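Local coordinates for endoglucanase (Clostridium thermocellum, PDB 2E4T), which hydrolyses the internal glucosidic bonds of cellulose and probably of xyloglucan, using the family 44 catalytic part of a longer multidomain enzyme, at residues S433-I438 against I449-N454; V9-I14 against E425-E430. One frame throughout, in Å; residues are numbered along the deposited sequence. Where two conformers were deposited one is given.

Contact 1 of 2, residues S433-I438 against I449-N454; sequences SAYASI and ILLNKN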
loop_
_atom_site.group_PDB
_atom_site.type_symbol
_atom_site.label_atom_id
_atom_site.label_comp_id
_atom_site.label_asym_id
_atom_site.label_seq_id
_atom_site.Cartn_x
_atom_site.Cartn_y
_atom_site.Cartn_z
ATOM N N SER A 433 -18.697 2.194 11.161
ATOM C CA SER A 433 -17.593 1.262 11.390
ATOM C C SER A 433 -16.962 1.628 12.731
ATOM O O SER A 433 -16.976 2.802 13.138
ATOM C CB SER A 433 -16.516 1.347 10.321
ATOM O OG SER A 433 -17.083 1.101 9.046
ATOM N N ALA A 434 -16.343 0.621 13.368
ATOM C CA ALA A 434 -15.646 0.879 14.602
ATOM C C ALA A 434 -14.500 -0.106 14.710
ATOM O O ALA A 434 -14.669 -1.300 14.465
ATOM C CB ALA A 434 -16.598 0.777 15.836
ATOM N N TYR A 435 -13.336 0.433 15.107
ATOM C CA TYR A 435 -12.136 -0.366 15.312
ATOM C C TYR A 435 -11.558 -0.030 16.662
ATOM O O TYR A 435 -11.513 1.142 17.042
ATOM C CB TYR A 435 -11.060 -0.042 14.214
ATOM C CG TYR A 435 -11.630 -0.223 12.843
ATOM C CD1 TYR A 435 -11.735 -1.504 12.280
ATOM C CD2 TYR A 435 -12.181 0.848 12.107
ATOM C CE1 TYR A 435 -12.336 -1.711 11.062
ATOM C CE2 TYR A 435 -12.805 0.657 10.897
ATOM C CZ TYR A 435 -12.913 -0.626 10.390
ATOM O OH TYR A 435 -13.573 -0.902 9.197
ATOM N N ALA A 436 -11.063 -1.041 17.394
ATOM C CA ALA A 436 -10.535 -0.799 18.722
ATOM C C ALA A 436 -9.126 -1.428 18.838
ATOM O O ALA A 436 -8.832 -2.436 18.187
ATOM C CB ALA A 436 -11.441 -1.383 19.809
ATOM N N SER A 437 -8.317 -0.781 19.681
ATOM C CA SER A 437 -6.976 -1.293 19.885
ATOM C C SER A 437 -6.478 -0.869 21.269
ATOM O O SER A 437 -6.963 0.063 21.919
ATOM C CB SER A 437 -6.008 -0.735 18.832
ATOM O OG SER A 437 -5.966 0.692 18.913
ATOM N N ILE A 438 -5.440 -1.609 21.677
ATOM C CA ILE A 438 -4.674 -1.320 22.900
ATOM C C ILE A 438 -3.197 -1.231 22.498
ATOM O O ILE A 438 -2.821 -1.409 21.341
ATOM C CB ILE A 438 -4.944 -2.383 23.990
ATOM C CG1 ILE A 438 -4.440 -3.759 23.550
ATOM C CG2 ILE A 438 -6.423 -2.353 24.357
ATOM C CD1 ILE A 438 -4.621 -4.852 24.627
ATOM N N ILE A 449 -11.577 3.935 16.940
ATOM C CA ILE A 449 -11.929 4.753 15.766
ATOM C C ILE A 449 -13.381 4.467 15.474
ATOM O O ILE A 449 -13.806 3.305 15.331
ATOM C CB ILE A 449 -11.081 4.314 14.502
ATOM C CG1 ILE A 449 -9.592 4.543 14.699
ATOM C CG2 ILE A 449 -11.593 5.022 13.295
ATOM C CD1 ILE A 449 -9.260 5.947 14.889
ATOM N N LEU A 450 -14.188 5.537 15.448
ATOM C CA LEU A 450 -15.632 5.437 15.310
ATOM C C LEU A 450 -16.051 6.300 14.112
ATOM O O LEU A 450 -15.797 7.515 14.121
ATOM C CB LEU A 450 -16.314 5.950 16.597
ATOM C CG LEU A 450 -17.833 5.976 16.546
ATOM C CD1 LEU A 450 -18.445 4.586 16.405
ATOM C CD2 LEU A 450 -18.324 6.647 17.848
ATOM N N LEU A 451 -16.607 5.649 13.097
ATOM C CA LEU A 451 -16.948 6.339 11.832
ATOM C C LEU A 451 -18.459 6.320 11.678
ATOM O O LEU A 451 -19.089 5.254 11.636
ATOM C CB LEU A 451 -16.282 5.618 10.640
ATOM C CG LEU A 451 -14.777 5.416 10.798
ATOM C CD1 LEU A 451 -14.184 4.702 9.570
ATOM C CD2 LEU A 451 -14.052 6.731 11.003
ATOM N N ASN A 452 -19.032 7.530 11.546
ATOM C CA ASN A 452 -20.463 7.653 11.260
ATOM C C ASN A 452 -20.640 7.936 9.781
ATOM O O ASN A 452 -20.314 9.053 9.317
ATOM C CB ASN A 452 -21.106 8.733 12.096
ATOM C CG ASN A 452 -22.612 8.720 11.929
ATOM O OD1 ASN A 452 -23.173 7.711 11.500
ATOM N ND2 ASN A 452 -23.275 9.823 12.304
ATOM N N LYS A 453 -21.118 6.923 9.047
ATOM C CA LYS A 453 -21.364 7.014 7.614
ATOM C C LYS A 453 -22.764 7.566 7.292
ATOM O O LYS A 453 -23.098 7.732 6.129
ATOM C CB LYS A 453 -21.153 5.664 6.946
ATOM C CG LYS A 453 -19.743 5.153 7.068
ATOM C CD LYS A 453 -19.556 3.801 6.361
ATOM C CE LYS A 453 -19.959 2.600 7.163
ATOM N NZ LYS A 453 -20.110 1.336 6.325
ATOM N N ASN A 454 -23.581 7.836 8.328
ATOM C CA ASN A 454 -24.896 8.390 8.084
ATOM C C ASN A 454 -24.720 9.738 7.373
ATOM O O ASN A 454 -23.999 10.616 7.879
ATOM C CB ASN A 454 -25.595 8.556 9.465
ATOM C CG ASN A 454 -27.056 8.637 9.397
ATOM O OD1 ASN A 454 -27.608 9.131 8.400
ATOM N ND2 ASN A 454 -27.707 8.261 10.534
#
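Leu451 sets its CD1 methyl against Ser433 CB and the edge of the Tyr435 ring in an antiparallel beta hairpin, formed by strands 432-439 and 442-452 in the mixed beta sheet beside the TIM-like barrel. Two hydrogen-bonded pairs, Ser433 with Leu451 and Tyr435 with Ile449, enclose the non-hydrogen-bonded pair Ala434 with Leu450. Here the backbones come so close that Ala434 CA makes a CH···O contact of 3.1 Å with Ile449 O. The Tyr435 ring offers its CD2-CE2 edge to two bumps lying near its plane: Leu451 CD1, 4.5 Å from CE2, and Ile449 CB, 4.4 Å from CD2, the isoleucine touching by CB while the end of its side chain leads away. Leu451 CD1 also lies 4.2 Å from Ser433 CB, so this methyl settles in the shallow hollow between the serine and the ring. Helix 368-384 packs over this face, and its Asp376 OD1 is hydrogen-bonded to both Ser433 OG and Tyr435 OH. On the other face Leu450 reaches across with CD1, 4.3 Å from Ala434 CB. Between the strands, Leu451 N donates to Ser433 O at 2.9 Å, with an N-H···O angle of 171°.

Contact 2 of 2, residues V9-I14 against E425-E430; sequences VVDIRI and ETSDIE
Ile12 lays its CD1 methyl against the side of Thr426, 3.6 Å from Thr426 CB, the two side chains crossing obliquely. CG1 of Ile12 stands beside its backbone N (chi1 -52°), and the further bend at chi2 (-66°) brings CD1 back over the neighbouring strand. The approach of Val10 CG1 to Thr426 CG2 is shorter than two carbons allow and is doubtful. Ala434 and Phe463 also touch Ile12 and continue this apolar patch into strands 432-439 and 459-466.

These contacts belong to an antiparallel pairing in the interior of the sheet, between strands 8-22 and 420-426. Arg13 and Glu425 form a regular hydrogen-bonded pair, joined by two backbone bonds, while the Glu425 carboxylate makes its salt bridge with Lys423. Two residues on, Ser427 leaves the strand. Its N still donates to Asp11 O at 2.9 Å, but the return bond comes from the side chain: Asp11 N donates to Ser427 OG at 2.9 Å and an angle of 158°. The hydroxyl thus takes the role that a backbone carbonyl has in a regular pair. Val10 crosses Asp428 at about a right angle, its CG2 4.1 Å from Asp428 CB.

Past Ser427 the chain turns, and Asp428 OD1 accepts from Glu430 N at 2.9 Å in an Asx turn and is also hydrogen-bonded to Val431 N, while OD2 forms a salt bridge with Lys8. Two backbone N-H groups and a lysine around one carboxylate would probably favour its ionised form. The OD1 bonds hold the turn itself, whereas the Ser427 hydroxyl, and probably the Asp428-Lys8 salt bridge, tie the chain to strand 8-22 where strand 420-426 ends.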
loop_
_atom_site.group_PDB
_atom_site.type_symbol
_atom_site.label_atom_id
_atom_site.label_comp_id
_atom_site.label_asym_id
_atom_site.label_seq_id
_atom_site.Cartn_x
_atom_site.Cartn_y
_atom_site.Cartn_z
ATOM N N VAL A 9 -29.878 4.435 16.217
ATOM C CA VAL A 9 -29.189 3.928 17.430
ATOM C C VAL A 9 -28.445 2.637 17.106
ATOM O O VAL A 9 -29.003 1.711 16.520
ATOM C CB VAL A 9 -30.198 3.645 18.554
ATOM C CG1 VAL A 9 -29.457 3.151 19.746
ATOM C CG2 VAL A 9 -30.925 4.936 18.946
ATOM N N VAL A 10 -27.160 2.599 17.433
ATOM C CA VAL A 10 -26.265 1.510 17.079
ATOM C C VAL A 10 -25.527 1.063 18.330
ATOM O O VAL A 10 -25.052 1.911 19.075
ATOM C CB VAL A 10 -25.270 1.992 16.001
ATOM C CG1 VAL A 10 -24.191 0.934 15.711
ATOM C CG2 VAL A 10 -26.037 2.400 14.746
ATOM N N ASP A 11 -25.445 -0.260 18.532
ATOM C CA ASP A 11 -24.709 -0.791 19.656
ATOM C C ASP A 11 -23.279 -1.160 19.227
ATOM O O ASP A 11 -23.090 -1.802 18.184
ATOM C CB ASP A 11 -25.374 -2.054 20.164
ATOM C CG ASP A 11 -26.760 -1.785 20.725
ATOM O OD1 ASP A 11 -26.977 -0.704 21.293
ATOM O OD2 ASP A 11 -27.655 -2.623 20.590
ATOM N N ILE A 12 -22.299 -0.766 20.039
ATOM C CA ILE A 12 -20.899 -1.111 19.826
ATOM C C ILE A 12 -20.469 -1.938 21.058
ATOM O O ILE A 12 -20.595 -1.473 22.191
ATOM C CB ILE A 12 -20.003 0.115 19.690
ATOM C CG1 ILE A 12 -20.452 1.158 18.642
ATOM C CG2 ILE A 12 -18.544 -0.326 19.479
ATOM C CD1 ILE A 12 -20.396 0.687 17.237
ATOM N N ARG A 13 -19.951 -3.151 20.809
ATOM C CA ARG A 13 -19.559 -4.041 21.895
ATOM C C ARG A 13 -18.071 -4.361 21.723
ATOM O O ARG A 13 -17.671 -4.895 20.685
ATOM C CB ARG A 13 -20.366 -5.329 21.848
ATOM C CG ARG A 13 -21.869 -5.023 21.972
ATOM C CD ARG A 13 -22.735 -6.260 22.069
ATOM N NE ARG A 13 -22.183 -7.317 22.922
ATOM C CZ ARG A 13 -22.337 -7.412 24.246
ATOM N NH1 ARG A 13 -23.025 -6.500 24.939
ATOM N NH2 ARG A 13 -21.784 -8.436 24.890
ATOM N N ILE A 14 -17.276 -4.038 22.732
ATOM C CA ILE A 14 -15.816 -4.237 22.688
ATOM C C ILE A 14 -15.424 -5.192 23.806
ATOM O O ILE A 14 -15.961 -5.101 24.929
ATOM C CB ILE A 14 -15.099 -2.893 22.863
ATOM C CG1 ILE A 14 -15.373 -2.014 21.649
ATOM C CG2 ILE A 14 -13.603 -3.061 23.102
ATOM C CD1 ILE A 14 -15.013 -0.564 21.810
ATOM N N GLU A 425 -17.347 -4.870 17.822
ATOM C CA GLU A 425 -18.437 -5.205 16.915
ATOM C C GLU A 425 -19.450 -4.079 16.896
ATOM O O GLU A 425 -19.772 -3.550 17.949
ATOM C CB GLU A 425 -19.091 -6.523 17.340
ATOM C CG GLU A 425 -18.128 -7.720 17.505
ATOM C CD GLU A 425 -17.379 -8.098 16.273
ATOM O OE1 GLU A 425 -17.814 -7.785 15.143
ATOM O OE2 GLU A 425 -16.307 -8.753 16.409
ATOM N N THR A 426 -19.969 -3.747 15.724
ATOM C CA THR A 426 -21.063 -2.775 15.552
ATOM C C THR A 426 -22.316 -3.544 15.143
ATOM O O THR A 426 -22.226 -4.489 14.309
ATOM C CB THR A 426 -20.755 -1.683 14.532
ATOM O OG1 THR A 426 -20.322 -2.099 13.212
ATOM C CG2 THR A 426 -21.906 -0.835 14.495
ATOM N N SER A 427 -23.504 -3.097 15.616
ATOM C CA SER A 427 -24.778 -3.700 15.211
ATOM C C SER A 427 -25.223 -3.213 13.833
ATOM O O SER A 427 -26.235 -3.708 13.322
ATOM C CB SER A 427 -25.870 -3.402 16.246
ATOM O OG SER A 427 -26.119 -2.019 16.315
ATOM N N ASP A 428 -24.514 -2.274 13.206
ATOM C CA ASP A 428 -24.952 -1.776 11.883
ATOM C C ASP A 428 -23.711 -1.407 11.075
ATOM O O ASP A 428 -23.165 -0.300 11.185
ATOM C CB ASP A 428 -25.906 -0.607 12.002
ATOM C CG ASP A 428 -26.470 -0.183 10.639
ATOM O OD1 ASP A 428 -25.825 -0.442 9.601
ATOM O OD2 ASP A 428 -27.571 0.428 10.611
ATOM N N ILE A 429 -23.265 -2.347 10.247
ATOM C CA ILE A 429 -22.060 -2.181 9.459
ATOM C C ILE A 429 -22.243 -1.293 8.252
ATOM O O ILE A 429 -21.231 -0.970 7.592
ATOM C CB ILE A 429 -21.479 -3.565 9.016
ATOM C CG1 ILE A 429 -22.378 -4.258 7.997
ATOM C CG2 ILE A 429 -21.141 -4.429 10.212
ATOM C CD1 ILE A 429 -21.860 -5.616 7.502
ATOM N N GLU A 430 -23.486 -0.930 7.922
ATOM C CA GLU A 430 -23.756 -0.020 6.818
ATOM C C GLU A 430 -23.633 1.444 7.264
ATOM O O GLU A 430 -22.987 2.252 6.611
ATOM C CB GLU A 430 -25.144 -0.298 6.267
ATOM C CG GLU A 430 -25.440 0.533 5.054
ATOM C CD GLU A 430 -26.857 0.372 4.584
ATOM O OE1 GLU A 430 -27.785 0.226 5.430
ATOM O OE2 GLU A 430 -27.063 0.366 3.355
#

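In the fold
Both contacts lie in the nine-stranded mixed sheet of the beta domain beside the TIM-like barrel, their centres about 9 Å apart and away from the calcium and zinc sites. Across the sheet the strands run 442-452, 432-439, 420-426, 8-22, so contact 1 and contact 2 are separated by the pairing of 432-439 with 420-426. Along the chain, contact 2 closes at 425-430 before contact 1 opens at 433-438. Contact 1 is local, a hairpin, whereas contact 2 brings together segments 411 residues apart, with the barrel strands and helices between them in sequence. The N-terminal strand is built into a sheet made mostly by the C-terminal region. Ala434 CB meets Ile12 CD1 at 4.0 Å, joining the two contacts.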